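Local coordinates for A1 protein (Enterobacteria phage Qbeta, PDB 3RLK), which is a minor virion protein, a coat protein extended by read-through of the coat gene stop codon, and is probably required for infection, at residues G26-P31 / R61-A66; C30-W35 / V186-R191; N94-L99 / V155-W160; K114-E119 / F132-S137. All blocks are in the same frame, centred on the assembly; numbering follows the deposited sequence.

Interaction 1 of 4, residues G26-P31 / R61-A66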
# COMPACT_ATOMS: atom_id res chain seq x y z
N GLY A 26 -11.15 -15.86 -1.84
CA GLY A 26 -11.39 -15.97 -0.36
C GLY A 26 -11.38 -14.62 0.30
O GLY A 26 -11.49 -13.57 -0.35
N LYS A 27 -11.20 -14.61 1.62
CA LYS A 27 -11.11 -13.32 2.38
C LYS A 27 -9.82 -13.42 3.23
O LYS A 27 -9.28 -14.51 3.52
CB LYS A 27 -12.28 -13.17 3.36
CG LYS A 27 -13.71 -13.35 2.79
CD LYS A 27 -14.46 -12.03 2.89
CE LYS A 27 -15.82 -12.01 2.14
NZ LYS A 27 -15.68 -11.64 0.67
N TYR A 28 -9.32 -12.28 3.64
CA TYR A 28 -8.08 -12.21 4.45
C TYR A 28 -8.17 -10.96 5.33
O TYR A 28 -8.28 -9.81 4.84
CB TYR A 28 -6.90 -12.10 3.49
CG TYR A 28 -5.56 -11.92 4.17
CD1 TYR A 28 -4.90 -10.67 4.19
CD2 TYR A 28 -4.93 -13.00 4.77
CE1 TYR A 28 -3.68 -10.49 4.76
CE2 TYR A 28 -3.65 -12.84 5.37
CZ TYR A 28 -3.01 -11.60 5.35
OH TYR A 28 -1.79 -11.54 5.98
N THR A 29 -8.11 -11.16 6.65
CA THR A 29 -8.13 -10.04 7.61
C THR A 29 -6.81 -9.29 7.58
O THR A 29 -5.73 -9.92 7.64
CB THR A 29 -8.27 -10.57 9.04
OG1 THR A 29 -9.48 -11.36 9.17
CG2 THR A 29 -8.34 -9.44 9.99
N CYS A 30 -6.88 -7.97 7.41
CA CYS A 30 -5.71 -7.12 7.44
C CYS A 30 -4.94 -7.41 8.74
O CYS A 30 -5.52 -7.33 9.84
CB CYS A 30 -6.10 -5.65 7.41
SG CYS A 30 -4.67 -4.62 7.26
N PRO A 31 -3.69 -7.80 8.64
CA PRO A 31 -2.97 -8.31 9.78
C PRO A 31 -2.31 -7.24 10.66
O PRO A 31 -1.64 -7.57 11.62
CB PRO A 31 -1.91 -9.21 9.13
CG PRO A 31 -1.67 -8.68 7.84
CD PRO A 31 -2.84 -7.85 7.40
N ARG A 61 -10.79 -5.76 9.84
CA ARG A 61 -11.66 -5.91 8.65
C ARG A 61 -10.98 -6.89 7.71
O ARG A 61 -9.77 -7.03 7.76
CB ARG A 61 -11.80 -4.54 7.93
CG ARG A 61 -12.83 -3.61 8.62
CD ARG A 61 -12.76 -2.17 8.20
NE ARG A 61 -13.69 -1.38 9.01
CZ ARG A 61 -14.33 -0.28 8.60
NH1 ARG A 61 -14.11 0.21 7.35
NH2 ARG A 61 -15.21 0.33 9.41
N GLU A 62 -11.76 -7.47 6.79
CA GLU A 62 -11.24 -8.41 5.75
C GLU A 62 -11.20 -7.81 4.32
O GLU A 62 -12.17 -7.21 3.88
CB GLU A 62 -12.15 -9.63 5.70
CG GLU A 62 -12.01 -10.52 6.91
CD GLU A 62 -13.10 -11.64 6.90
OE1 GLU A 62 -14.26 -11.39 6.43
OE2 GLU A 62 -12.79 -12.78 7.36
N PHE A 63 -10.08 -8.00 3.60
CA PHE A 63 -10.03 -7.88 2.14
C PHE A 63 -10.74 -9.07 1.46
O PHE A 63 -10.85 -10.17 2.03
CB PHE A 63 -8.57 -7.88 1.65
CG PHE A 63 -7.71 -6.85 2.33
CD1 PHE A 63 -7.82 -5.48 2.00
CD2 PHE A 63 -6.74 -7.21 3.25
CE1 PHE A 63 -6.95 -4.50 2.57
CE2 PHE A 63 -5.90 -6.27 3.83
CZ PHE A 63 -5.98 -4.93 3.53
N ASP A 64 -11.26 -8.81 0.26
CA ASP A 64 -12.00 -9.83 -0.48
C ASP A 64 -11.03 -10.53 -1.44
O ASP A 64 -11.29 -10.62 -2.64
CB ASP A 64 -13.12 -9.17 -1.27
CG ASP A 64 -14.22 -8.61 -0.38
OD1 ASP A 64 -14.49 -9.21 0.70
OD2 ASP A 64 -14.87 -7.62 -0.79
N VAL A 65 -9.88 -10.92 -0.91
CA VAL A 65 -8.98 -11.87 -1.61
C VAL A 65 -8.51 -12.85 -0.57
O VAL A 65 -8.46 -12.43 0.63
CB VAL A 65 -7.71 -11.21 -2.24
CG1 VAL A 65 -8.06 -10.45 -3.42
CG2 VAL A 65 -6.90 -10.34 -1.21
N ALA A 66 -8.16 -14.09 -0.98
CA ALA A 66 -7.44 -15.05 -0.09
C ALA A 66 -5.97 -14.67 -0.11
O ALA A 66 -5.45 -14.19 -1.13
CB ALA A 66 -7.59 -16.53 -0.52
O HOH W 1 -8.01 -5.55 10.04

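Interaction 2 of 4, residues C30-W35 / V186-R191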
# COMPACT_ATOMS: atom_id res chain seq x y z
N CYS A 30 -6.88 -7.97 7.41
CA CYS A 30 -5.71 -7.12 7.44
C CYS A 30 -4.94 -7.41 8.74
O CYS A 30 -5.52 -7.33 9.84
CB CYS A 30 -6.10 -5.65 7.41
SG CYS A 30 -4.67 -4.62 7.26
N PRO A 31 -3.69 -7.80 8.64
CA PRO A 31 -2.97 -8.31 9.78
C PRO A 31 -2.31 -7.24 10.66
O PRO A 31 -1.64 -7.57 11.62
CB PRO A 31 -1.91 -9.21 9.13
CG PRO A 31 -1.67 -8.68 7.84
CD PRO A 31 -2.84 -7.85 7.40
N PHE A 32 -2.52 -5.98 10.34
CA PHE A 32 -2.05 -4.88 11.17
C PHE A 32 -3.23 -4.05 11.59
O PHE A 32 -4.33 -4.19 11.01
CB PHE A 32 -1.06 -4.01 10.39
CG PHE A 32 0.17 -4.76 9.98
CD1 PHE A 32 1.17 -5.04 10.90
CD2 PHE A 32 0.30 -5.25 8.67
CE1 PHE A 32 2.30 -5.81 10.55
CE2 PHE A 32 1.39 -6.02 8.30
CZ PHE A 32 2.43 -6.28 9.25
N ALA A 33 -3.02 -3.27 12.66
CA ALA A 33 -4.06 -2.40 13.15
C ALA A 33 -4.52 -1.48 12.03
O ALA A 33 -3.73 -0.95 11.18
CB ALA A 33 -3.55 -1.57 14.32
N ILE A 34 -5.83 -1.26 12.01
CA ILE A 34 -6.40 -0.28 11.07
C ILE A 34 -7.14 0.92 11.78
O ILE A 34 -7.55 0.74 12.92
CB ILE A 34 -7.27 -0.95 10.03
CG1 ILE A 34 -8.43 -1.69 10.69
CG2 ILE A 34 -6.41 -1.89 9.13
CD1 ILE A 34 -9.62 -1.92 9.65
N TRP A 35 -7.26 2.08 11.08
CA TRP A 35 -7.52 3.36 11.76
C TRP A 35 -8.42 4.20 10.92
O TRP A 35 -8.49 3.98 9.71
CB TRP A 35 -6.22 4.14 11.90
CG TRP A 35 -5.18 3.33 12.62
CD1 TRP A 35 -4.33 2.39 12.05
CD2 TRP A 35 -4.93 3.34 14.03
NE1 TRP A 35 -3.54 1.85 13.04
CE2 TRP A 35 -3.88 2.42 14.25
CE3 TRP A 35 -5.45 4.09 15.14
CZ2 TRP A 35 -3.33 2.21 15.53
CZ3 TRP A 35 -4.89 3.87 16.41
CH2 TRP A 35 -3.88 2.92 16.60
N VAL A 186 -2.97 -5.61 2.15
CA VAL A 186 -1.71 -5.52 2.92
C VAL A 186 -1.64 -6.89 3.55
O VAL A 186 -2.64 -7.39 4.18
CB VAL A 186 -1.74 -4.42 4.07
CG1 VAL A 186 -0.50 -4.60 5.00
CG2 VAL A 186 -1.71 -3.01 3.52
N ILE A 187 -0.48 -7.55 3.39
CA ILE A 187 -0.33 -8.91 3.93
C ILE A 187 0.92 -9.03 4.79
O ILE A 187 1.81 -8.17 4.72
CB ILE A 187 -0.26 -10.03 2.77
CG1 ILE A 187 1.00 -9.76 1.92
CG2 ILE A 187 -1.47 -9.88 1.83
CD1 ILE A 187 1.27 -10.88 0.84
N VAL A 188 0.96 -10.13 5.54
CA VAL A 188 2.23 -10.65 6.06
C VAL A 188 2.71 -11.82 5.13
O VAL A 188 2.05 -12.85 5.01
CB VAL A 188 2.13 -11.06 7.55
CG1 VAL A 188 3.44 -11.75 7.98
CG2 VAL A 188 1.93 -9.80 8.50
N VAL A 189 3.80 -11.61 4.39
CA VAL A 189 4.22 -12.68 3.45
C VAL A 189 4.77 -13.90 4.23
O VAL A 189 5.71 -13.75 5.03
CB VAL A 189 5.18 -12.17 2.36
CG1 VAL A 189 6.45 -11.60 2.97
CG2 VAL A 189 5.49 -13.27 1.32
N PRO A 190 4.21 -15.09 4.00
CA PRO A 190 4.76 -16.32 4.69
C PRO A 190 6.20 -16.64 4.34
O PRO A 190 6.62 -16.49 3.18
CB PRO A 190 3.90 -17.46 4.17
CG PRO A 190 2.66 -16.76 3.60
CD PRO A 190 3.16 -15.44 3.04
N ARG A 191 6.93 -17.10 5.34
CA ARG A 191 8.24 -17.72 5.07
C ARG A 191 8.15 -18.96 4.24
O ARG A 191 7.15 -19.66 4.28
CB ARG A 191 8.93 -18.08 6.38
CG ARG A 191 9.46 -16.83 7.03
CD ARG A 191 9.81 -17.05 8.53
NE ARG A 191 8.64 -17.32 9.37
CZ ARG A 191 8.23 -16.48 10.34
NH1 ARG A 191 8.92 -15.38 10.57
NH2 ARG A 191 7.19 -16.76 11.07

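Interaction 3 of 4, residues N94-L99 / V155-W160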
# COMPACT_ATOMS: atom_id res chain seq x y z
N ASN A 94 1.93 -11.79 -12.49
CA ASN A 94 0.95 -11.47 -13.55
C ASN A 94 0.08 -10.22 -13.26
O ASN A 94 -1.18 -10.24 -13.38
CB ASN A 94 0.08 -12.68 -13.90
CG ASN A 94 -0.46 -12.62 -15.37
OD1 ASN A 94 0.31 -12.57 -16.35
ND2 ASN A 94 -1.77 -12.68 -15.51
N GLY A 95 0.75 -9.17 -12.84
CA GLY A 95 0.08 -7.90 -12.63
C GLY A 95 0.12 -7.52 -11.15
O GLY A 95 0.16 -6.33 -10.86
N TYR A 96 0.14 -8.52 -10.26
CA TYR A 96 0.29 -8.26 -8.77
C TYR A 96 1.74 -7.93 -8.52
O TYR A 96 2.62 -8.51 -9.16
CB TYR A 96 -0.02 -9.47 -7.93
CG TYR A 96 -1.47 -9.71 -7.77
CD1 TYR A 96 -2.25 -8.78 -7.02
CD2 TYR A 96 -2.10 -10.76 -8.42
CE1 TYR A 96 -3.65 -8.97 -6.89
CE2 TYR A 96 -3.49 -10.97 -8.26
CZ TYR A 96 -4.25 -10.07 -7.53
OH TYR A 96 -5.61 -10.26 -7.40
N ILE A 97 1.99 -7.00 -7.60
CA ILE A 97 3.34 -6.53 -7.32
C ILE A 97 3.32 -5.85 -5.93
O ILE A 97 2.32 -5.30 -5.52
CB ILE A 97 3.90 -5.58 -8.42
CG1 ILE A 97 5.45 -5.57 -8.40
CG2 ILE A 97 3.36 -4.17 -8.32
CD1 ILE A 97 6.15 -7.05 -8.47
N ASP A 98 4.45 -5.86 -5.23
CA ASP A 98 4.56 -5.13 -3.95
C ASP A 98 4.91 -3.64 -4.18
O ASP A 98 5.65 -3.33 -5.11
CB ASP A 98 5.64 -5.74 -3.01
CG ASP A 98 6.99 -5.92 -3.69
OD1 ASP A 98 7.04 -6.36 -4.87
OD2 ASP A 98 8.04 -5.70 -3.03
N LEU A 99 4.42 -2.76 -3.30
CA LEU A 99 4.80 -1.35 -3.32
C LEU A 99 5.92 -1.08 -2.29
O LEU A 99 6.21 -1.93 -1.44
CB LEU A 99 3.57 -0.50 -2.97
CG LEU A 99 2.24 -0.81 -3.70
CD1 LEU A 99 1.37 0.37 -3.37
CD2 LEU A 99 2.38 -0.91 -5.23
N VAL A 155 3.78 -6.59 3.56
CA VAL A 155 3.82 -6.18 2.17
C VAL A 155 2.49 -5.52 1.75
O VAL A 155 1.37 -6.01 2.06
CB VAL A 155 4.07 -7.45 1.31
CG1 VAL A 155 4.19 -7.14 -0.17
CG2 VAL A 155 5.31 -8.13 1.78
N ILE A 156 2.64 -4.39 1.05
CA ILE A 156 1.50 -3.75 0.43
C ILE A 156 1.52 -4.28 -1.02
O ILE A 156 2.51 -4.03 -1.79
CB ILE A 156 1.64 -2.21 0.41
CG1 ILE A 156 1.87 -1.65 1.84
CG2 ILE A 156 0.38 -1.55 -0.21
CD1 ILE A 156 2.52 -0.29 1.91
N VAL A 157 0.40 -4.90 -1.38
CA VAL A 157 0.25 -5.53 -2.70
C VAL A 157 -0.67 -4.70 -3.56
O VAL A 157 -1.83 -4.51 -3.26
CB VAL A 157 -0.29 -7.00 -2.62
CG1 VAL A 157 -0.26 -7.63 -4.02
CG2 VAL A 157 0.59 -7.88 -1.70
N GLY A 158 -0.14 -4.22 -4.67
CA GLY A 158 -0.99 -3.59 -5.67
C GLY A 158 -1.15 -4.42 -6.95
O GLY A 158 -0.70 -5.56 -7.02
N PHE A 159 -1.90 -3.89 -7.91
CA PHE A 159 -2.08 -4.60 -9.14
C PHE A 159 -1.98 -3.60 -10.27
O PHE A 159 -2.68 -2.59 -10.29
CB PHE A 159 -3.37 -5.42 -9.18
CG PHE A 159 -3.58 -6.18 -10.49
CD1 PHE A 159 -3.28 -7.54 -10.60
CD2 PHE A 159 -4.14 -5.49 -11.60
CE1 PHE A 159 -3.42 -8.19 -11.82
CE2 PHE A 159 -4.28 -6.13 -12.85
CZ PHE A 159 -3.96 -7.46 -12.95
N TRP A 160 -1.04 -3.87 -11.19
CA TRP A 160 -0.70 -2.93 -12.26
C TRP A 160 -1.73 -3.03 -13.37
O TRP A 160 -1.91 -4.13 -14.04
CB TRP A 160 0.71 -3.27 -12.82
CG TRP A 160 1.15 -2.23 -13.72
CD1 TRP A 160 1.07 -2.22 -15.09
CD2 TRP A 160 1.78 -1.00 -13.35
NE1 TRP A 160 1.61 -1.06 -15.58
CE2 TRP A 160 2.01 -0.28 -14.54
CE3 TRP A 160 2.10 -0.41 -12.11
CZ2 TRP A 160 2.61 0.96 -14.53
CZ3 TRP A 160 2.71 0.83 -12.10
CH2 TRP A 160 2.92 1.52 -13.32
O HOH W 2 5.49 -3.63 0.45

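Interaction 4 of 4, residues K114-E119 / F132-S137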
# COMPACT_ATOMS: atom_id res chain seq x y z
N LYS A 114 0.53 10.58 -4.83
CA LYS A 114 0.29 9.60 -5.91
C LYS A 114 -0.52 8.45 -5.34
O LYS A 114 -1.35 7.90 -6.05
CB LYS A 114 1.62 9.06 -6.44
CG LYS A 114 2.44 10.17 -7.20
CD LYS A 114 3.81 9.62 -7.46
CE LYS A 114 4.56 10.64 -8.33
NZ LYS A 114 6.02 10.29 -8.23
N TYR A 115 -0.32 8.11 -4.06
CA TYR A 115 -1.28 7.28 -3.30
C TYR A 115 -1.83 8.16 -2.18
O TYR A 115 -1.17 9.14 -1.83
CB TYR A 115 -0.56 6.05 -2.66
CG TYR A 115 -0.22 5.02 -3.71
CD1 TYR A 115 -1.13 3.98 -4.03
CD2 TYR A 115 1.00 5.09 -4.41
CE1 TYR A 115 -0.84 3.05 -5.04
CE2 TYR A 115 1.30 4.15 -5.45
CZ TYR A 115 0.38 3.11 -5.70
OH TYR A 115 0.67 2.17 -6.67
N ASP A 116 -2.99 7.85 -1.62
CA ASP A 116 -3.50 8.70 -0.52
C ASP A 116 -2.87 8.25 0.79
O ASP A 116 -3.03 7.09 1.20
CB ASP A 116 -5.02 8.56 -0.37
CG ASP A 116 -5.77 9.06 -1.60
OD1 ASP A 116 -5.63 10.25 -1.89
OD2 ASP A 116 -6.51 8.27 -2.23
N ILE A 117 -2.17 9.18 1.44
CA ILE A 117 -1.40 8.87 2.64
C ILE A 117 -1.74 10.01 3.62
O ILE A 117 -1.74 11.16 3.21
CB ILE A 117 0.09 8.90 2.31
CG1 ILE A 117 0.38 8.08 1.03
CG2 ILE A 117 0.92 8.48 3.54
CD1 ILE A 117 1.80 8.35 0.49
N ARG A 118 -2.09 9.71 4.86
CA ARG A 118 -2.39 10.79 5.86
C ARG A 118 -1.44 10.68 7.00
O ARG A 118 -1.10 9.57 7.44
CB ARG A 118 -3.86 10.74 6.35
CG ARG A 118 -4.81 11.27 5.28
CD ARG A 118 -6.26 11.39 5.78
NE ARG A 118 -7.06 12.05 4.76
CZ ARG A 118 -8.36 12.37 4.87
NH1 ARG A 118 -9.01 12.18 5.99
NH2 ARG A 118 -8.99 12.92 3.81
N GLU A 119 -1.00 11.82 7.55
CA GLU A 119 -0.17 11.76 8.77
C GLU A 119 -1.07 11.77 10.01
O GLU A 119 -1.99 12.61 10.08
CB GLU A 119 0.73 13.00 8.80
CG GLU A 119 1.86 12.88 9.82
CD GLU A 119 3.07 13.67 9.39
OE1 GLU A 119 2.87 14.78 8.84
OE2 GLU A 119 4.19 13.17 9.56
N PHE A 132 0.13 7.00 7.35
CA PHE A 132 -0.87 5.95 7.23
C PHE A 132 -1.32 5.85 5.77
O PHE A 132 -1.79 6.85 5.15
CB PHE A 132 -2.11 6.26 8.07
CG PHE A 132 -1.88 6.19 9.52
CD1 PHE A 132 -2.33 5.11 10.25
CD2 PHE A 132 -1.20 7.21 10.16
CE1 PHE A 132 -2.13 5.09 11.69
CE2 PHE A 132 -0.99 7.22 11.52
CZ PHE A 132 -1.42 6.15 12.29
N ILE A 133 -1.16 4.66 5.18
CA ILE A 133 -1.62 4.48 3.79
C ILE A 133 -3.13 4.26 3.80
O ILE A 133 -3.65 3.54 4.69
CB ILE A 133 -0.82 3.29 3.14
CG1 ILE A 133 -1.07 3.23 1.64
CG2 ILE A 133 -1.03 1.96 3.93
CD1 ILE A 133 -0.49 4.46 0.89
N TYR A 134 -3.84 4.88 2.86
CA TYR A 134 -5.28 4.62 2.79
C TYR A 134 -5.52 3.32 2.02
O TYR A 134 -4.88 3.11 0.96
CB TYR A 134 -6.01 5.81 2.10
CG TYR A 134 -7.50 5.55 1.90
CD1 TYR A 134 -8.39 5.46 3.00
CD2 TYR A 134 -8.01 5.43 0.62
CE1 TYR A 134 -9.75 5.22 2.80
CE2 TYR A 134 -9.39 5.22 0.40
CZ TYR A 134 -10.25 5.12 1.50
OH TYR A 134 -11.61 4.90 1.31
N LEU A 135 -6.39 2.45 2.57
CA LEU A 135 -6.79 1.20 1.92
C LEU A 135 -8.25 1.29 1.54
O LEU A 135 -9.15 1.04 2.34
CB LEU A 135 -6.54 -0.02 2.84
CG LEU A 135 -5.19 -0.11 3.58
CD1 LEU A 135 -5.11 -1.25 4.65
CD2 LEU A 135 -4.11 -0.38 2.57
N LYS A 136 -8.48 1.58 0.27
CA LYS A 136 -9.85 1.76 -0.27
C LYS A 136 -10.70 0.55 -0.14
O LYS A 136 -11.88 0.67 0.20
CB LYS A 136 -9.71 2.15 -1.74
CG LYS A 136 -11.04 2.29 -2.54
CD LYS A 136 -12.03 3.26 -1.85
CE LYS A 136 -13.15 3.69 -2.85
NZ LYS A 136 -14.15 4.65 -2.19
N SER A 137 -10.09 -0.63 -0.39
CA SER A 137 -10.74 -1.94 -0.26
C SER A 137 -11.50 -2.09 1.04
O SER A 137 -12.60 -2.68 1.07
CB SER A 137 -9.67 -3.04 -0.35
OG SER A 137 -9.18 -3.03 -1.68
O HOH W 3 -3.22 4.83 -0.32

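Interaction 1 of 4, residues G26-P31 / R61-A66
Two short strands, 28-29 and 62-63, pair antiparallel here, and the contact has a packed face and a solvent face. On the packed face are Tyr28 and Phe63, a hydrogen-bonded pair. Tyr28 has CG anti to its backbone N and Phe63 has CG anti to its carbonyl carbon, yet from these different torsions the two rings extend in the same direction, flank to flank. Phe63 CD2 meets the edge of the tyrosine ring, 4.0 Å from Tyr28 CD1. Farther along, Phe63 CE2 touches Cys30 CB at 3.6 Å, and Cys30 SG stands obliquely beside the ring, 5.0 Å from its centroid. The aromatic pair faces strand 183-188, where Tyr28 rests on Ile187 and Phe63 on Ala185; the Tyr28 hydroxyl bonds to Val188 N.

The backbone ladder identifies a two-stranded antiparallel sheet. Phe63 N donates to Tyr28 O at 2.8 Å, and Tyr28 N returns a bond to Phe63 O at 3.1 Å, each donor standing above the acceptor's carbonyl plane. Cys30 N reaches Arg61 O nearly along the C=O axis, and water 1 extends the pairing by linking Arg61 N to Cys30 O.

The opposite face, with Thr29 and Glu62, is looser. Thr29 OG1 comes no nearer to Glu62 than 3.5 Å, at CG. Lys27, its chain bent at chi2 and chi4, runs roughly perpendicular to Glu62 and alongside exposed Asp64, the centre of an inverse gamma turn. Lys27 NZ closes a salt bridge to Asp64 OD1 at 2.7 Å, approaching from 56° out of the carboxylate plane.

Interaction 2 of 4, residues C30-W35 / V186-R191
The CG2 methyl of Val188 is the knob of this contact, seated in the notch between the rings of Pro31 and Phe32; no hydrogen bond joins the segments. Both ring residues direct their CB toward 186-191. The proline ring lies along the strand backbone: its CD sits 3.3 Å from Val186 O, and its CG is 3.8 Å from Val188 N. Pro31 and Val188 pass antiparallel to each other, with CG of the ring 3.8 Å from Val188 CG2. Val186 O has no hydrogen-bonding partner in the model, and the proline CD against it contributes to its burial.

The receiving strand, 183-188, is an outermost member of a three-stranded antiparallel sheet, whose neighbour 154-159 is bonded to it through Ile187 and Val155. Segment 30-35 is loop where it touches and only later enters strand 34-38 of the curled, mixed sheet of the beta-barrel, so the packing joins the two sheets without extending either.

Phe32, its CG anti to the carbonyl carbon (chi1 -62°), stands roughly perpendicular to both valines and acts as a wedge. The CD2-CE2-CZ side of its ring goes in between two methyls: CD2 lies against Val186 CG1 (3.8 Å), a methyl near the ring plane, and CZ against Val188 CG2 (3.6 Å), which approaches obliquely. These methyls come from different branches: Val186 CG1 is anti to its backbone N, Val188 CG2 anti to its carbonyl carbon. Beyond the valines, Asp146 and Ile147 of helix 144-147 also touch Phe32, and Cys30 SG makes a looser contact with Val186 CB at 4.3 Å.

Interaction 3 of 4, residues N94-L99 / V155-W160
Strands 96-98 and 154-159 are neighbours in a three-stranded antiparallel sheet, and the short segments run at 145° to one another. Ile97 and Gly158 form the hydrogen-bonded pair: Gly158 N meets Ile97 O at 2.8 Å, nearly along the C=O axis, while Ile97 N reaches Gly158 O from 40° out of the carbonyl plane. The ladder extends both ways, with Leu99 N to Ile156 O at 2.7 Å and Trp160 N to Gly95 O at 2.8 Å, the latter almost straight. Water 2 links Ile156 N to Leu99 O.

Tyr96 and Phe159 share a face and form a T-shaped pair, planes at 77°. Phe159 CD1 sits 3.8 Å above the centre of the tyrosine ring. The phenylalanine ring also lies close over Gly95, with Phe159 CE1 3.6 Å from Gly95 CA. On the same face Val157 CG1 touches Tyr96 CD1, and Asp98 CB meets Val155 CG1 at 3.5 Å; the Asp98 carboxylate turns away to the backbone N atoms of Arg77 and Asp78.

Leu99 CD1 packs on Ile156 CG2 at 3.8 Å. Around this pair lie Ile183 of strand 183-188, which touches both residues, and helices 101-104 and 144-147, which touch Ile156.

Interaction 4 of 4, residues K114-E119 / F132-S137
Backbone hydrogen bonds carry most of this contact. Arg118 and Phe132 exchange two, Arg118 N to Phe132 O and Phe132 N to Arg118 O, both 2.9 Å and both with the donor in the acceptor's carbonyl plane. Tyr134 N donates to Asp116 O at 2.9 Å, nearly along the C=O axis. Water 3 donates to Asp116 O and to Tyr134 O, 2.7 Å each, bridging two carbonyls where the strand pairing ends. Phe132 O, already bonded to Arg118 N, also receives a CA-H...O contact from Ile117 CA at 3.2 Å.

These rungs belong to the beta hairpin of strands 117-121 and 129-135, part of the curled, mixed sheet of the beta-barrel; the short segments run 138° apart.

Apolar packing centres on Ile133. Its CG1 is anti to the backbone N (chi1 -170°), and the bend at chi2 (67°) turns CD1 across to Ile117 CG1 at 3.7 Å; the same methyl touches Tyr115 CB. On the other face the Phe132 ring turns its edge to Arg118 O and packs edge-to-face with Trp35.

Charged ends find partners beyond the hairpin rungs. Asp116 OD2 makes a salt bridge with Lys178, and Arg118 NH1 makes one with Glu38 OE1 and a hydrogen bond to Leu37 O.

Overall arrangement
Strand 183-188 supplies one side of interaction 2 and is touched by the other three. Interactions 1 and 2, with centres 9 Å apart, share Cys30 and Pro31, and Phe63 CZ lies 3.4 Å from Val186 N. Interaction 2 meets interaction 3 within one sheet (Ile187 N to Val155 O, 2.8 Å). Interactions 2 and 4 both reach the curled sheet of the barrel, with Trp35 CD1 3.5 Å from Phe132 CE1. Interaction 4 also reaches the others through Leu135 CD1, which packs on Phe63 CZ at 3.9 Å, Leu135 CD2 on Val186 CG2, and Tyr115 CZ on Leu99 CD1 at 3.7 Å. Interactions 1 and 3 do not touch, their nearest atoms being about 5 Å apart.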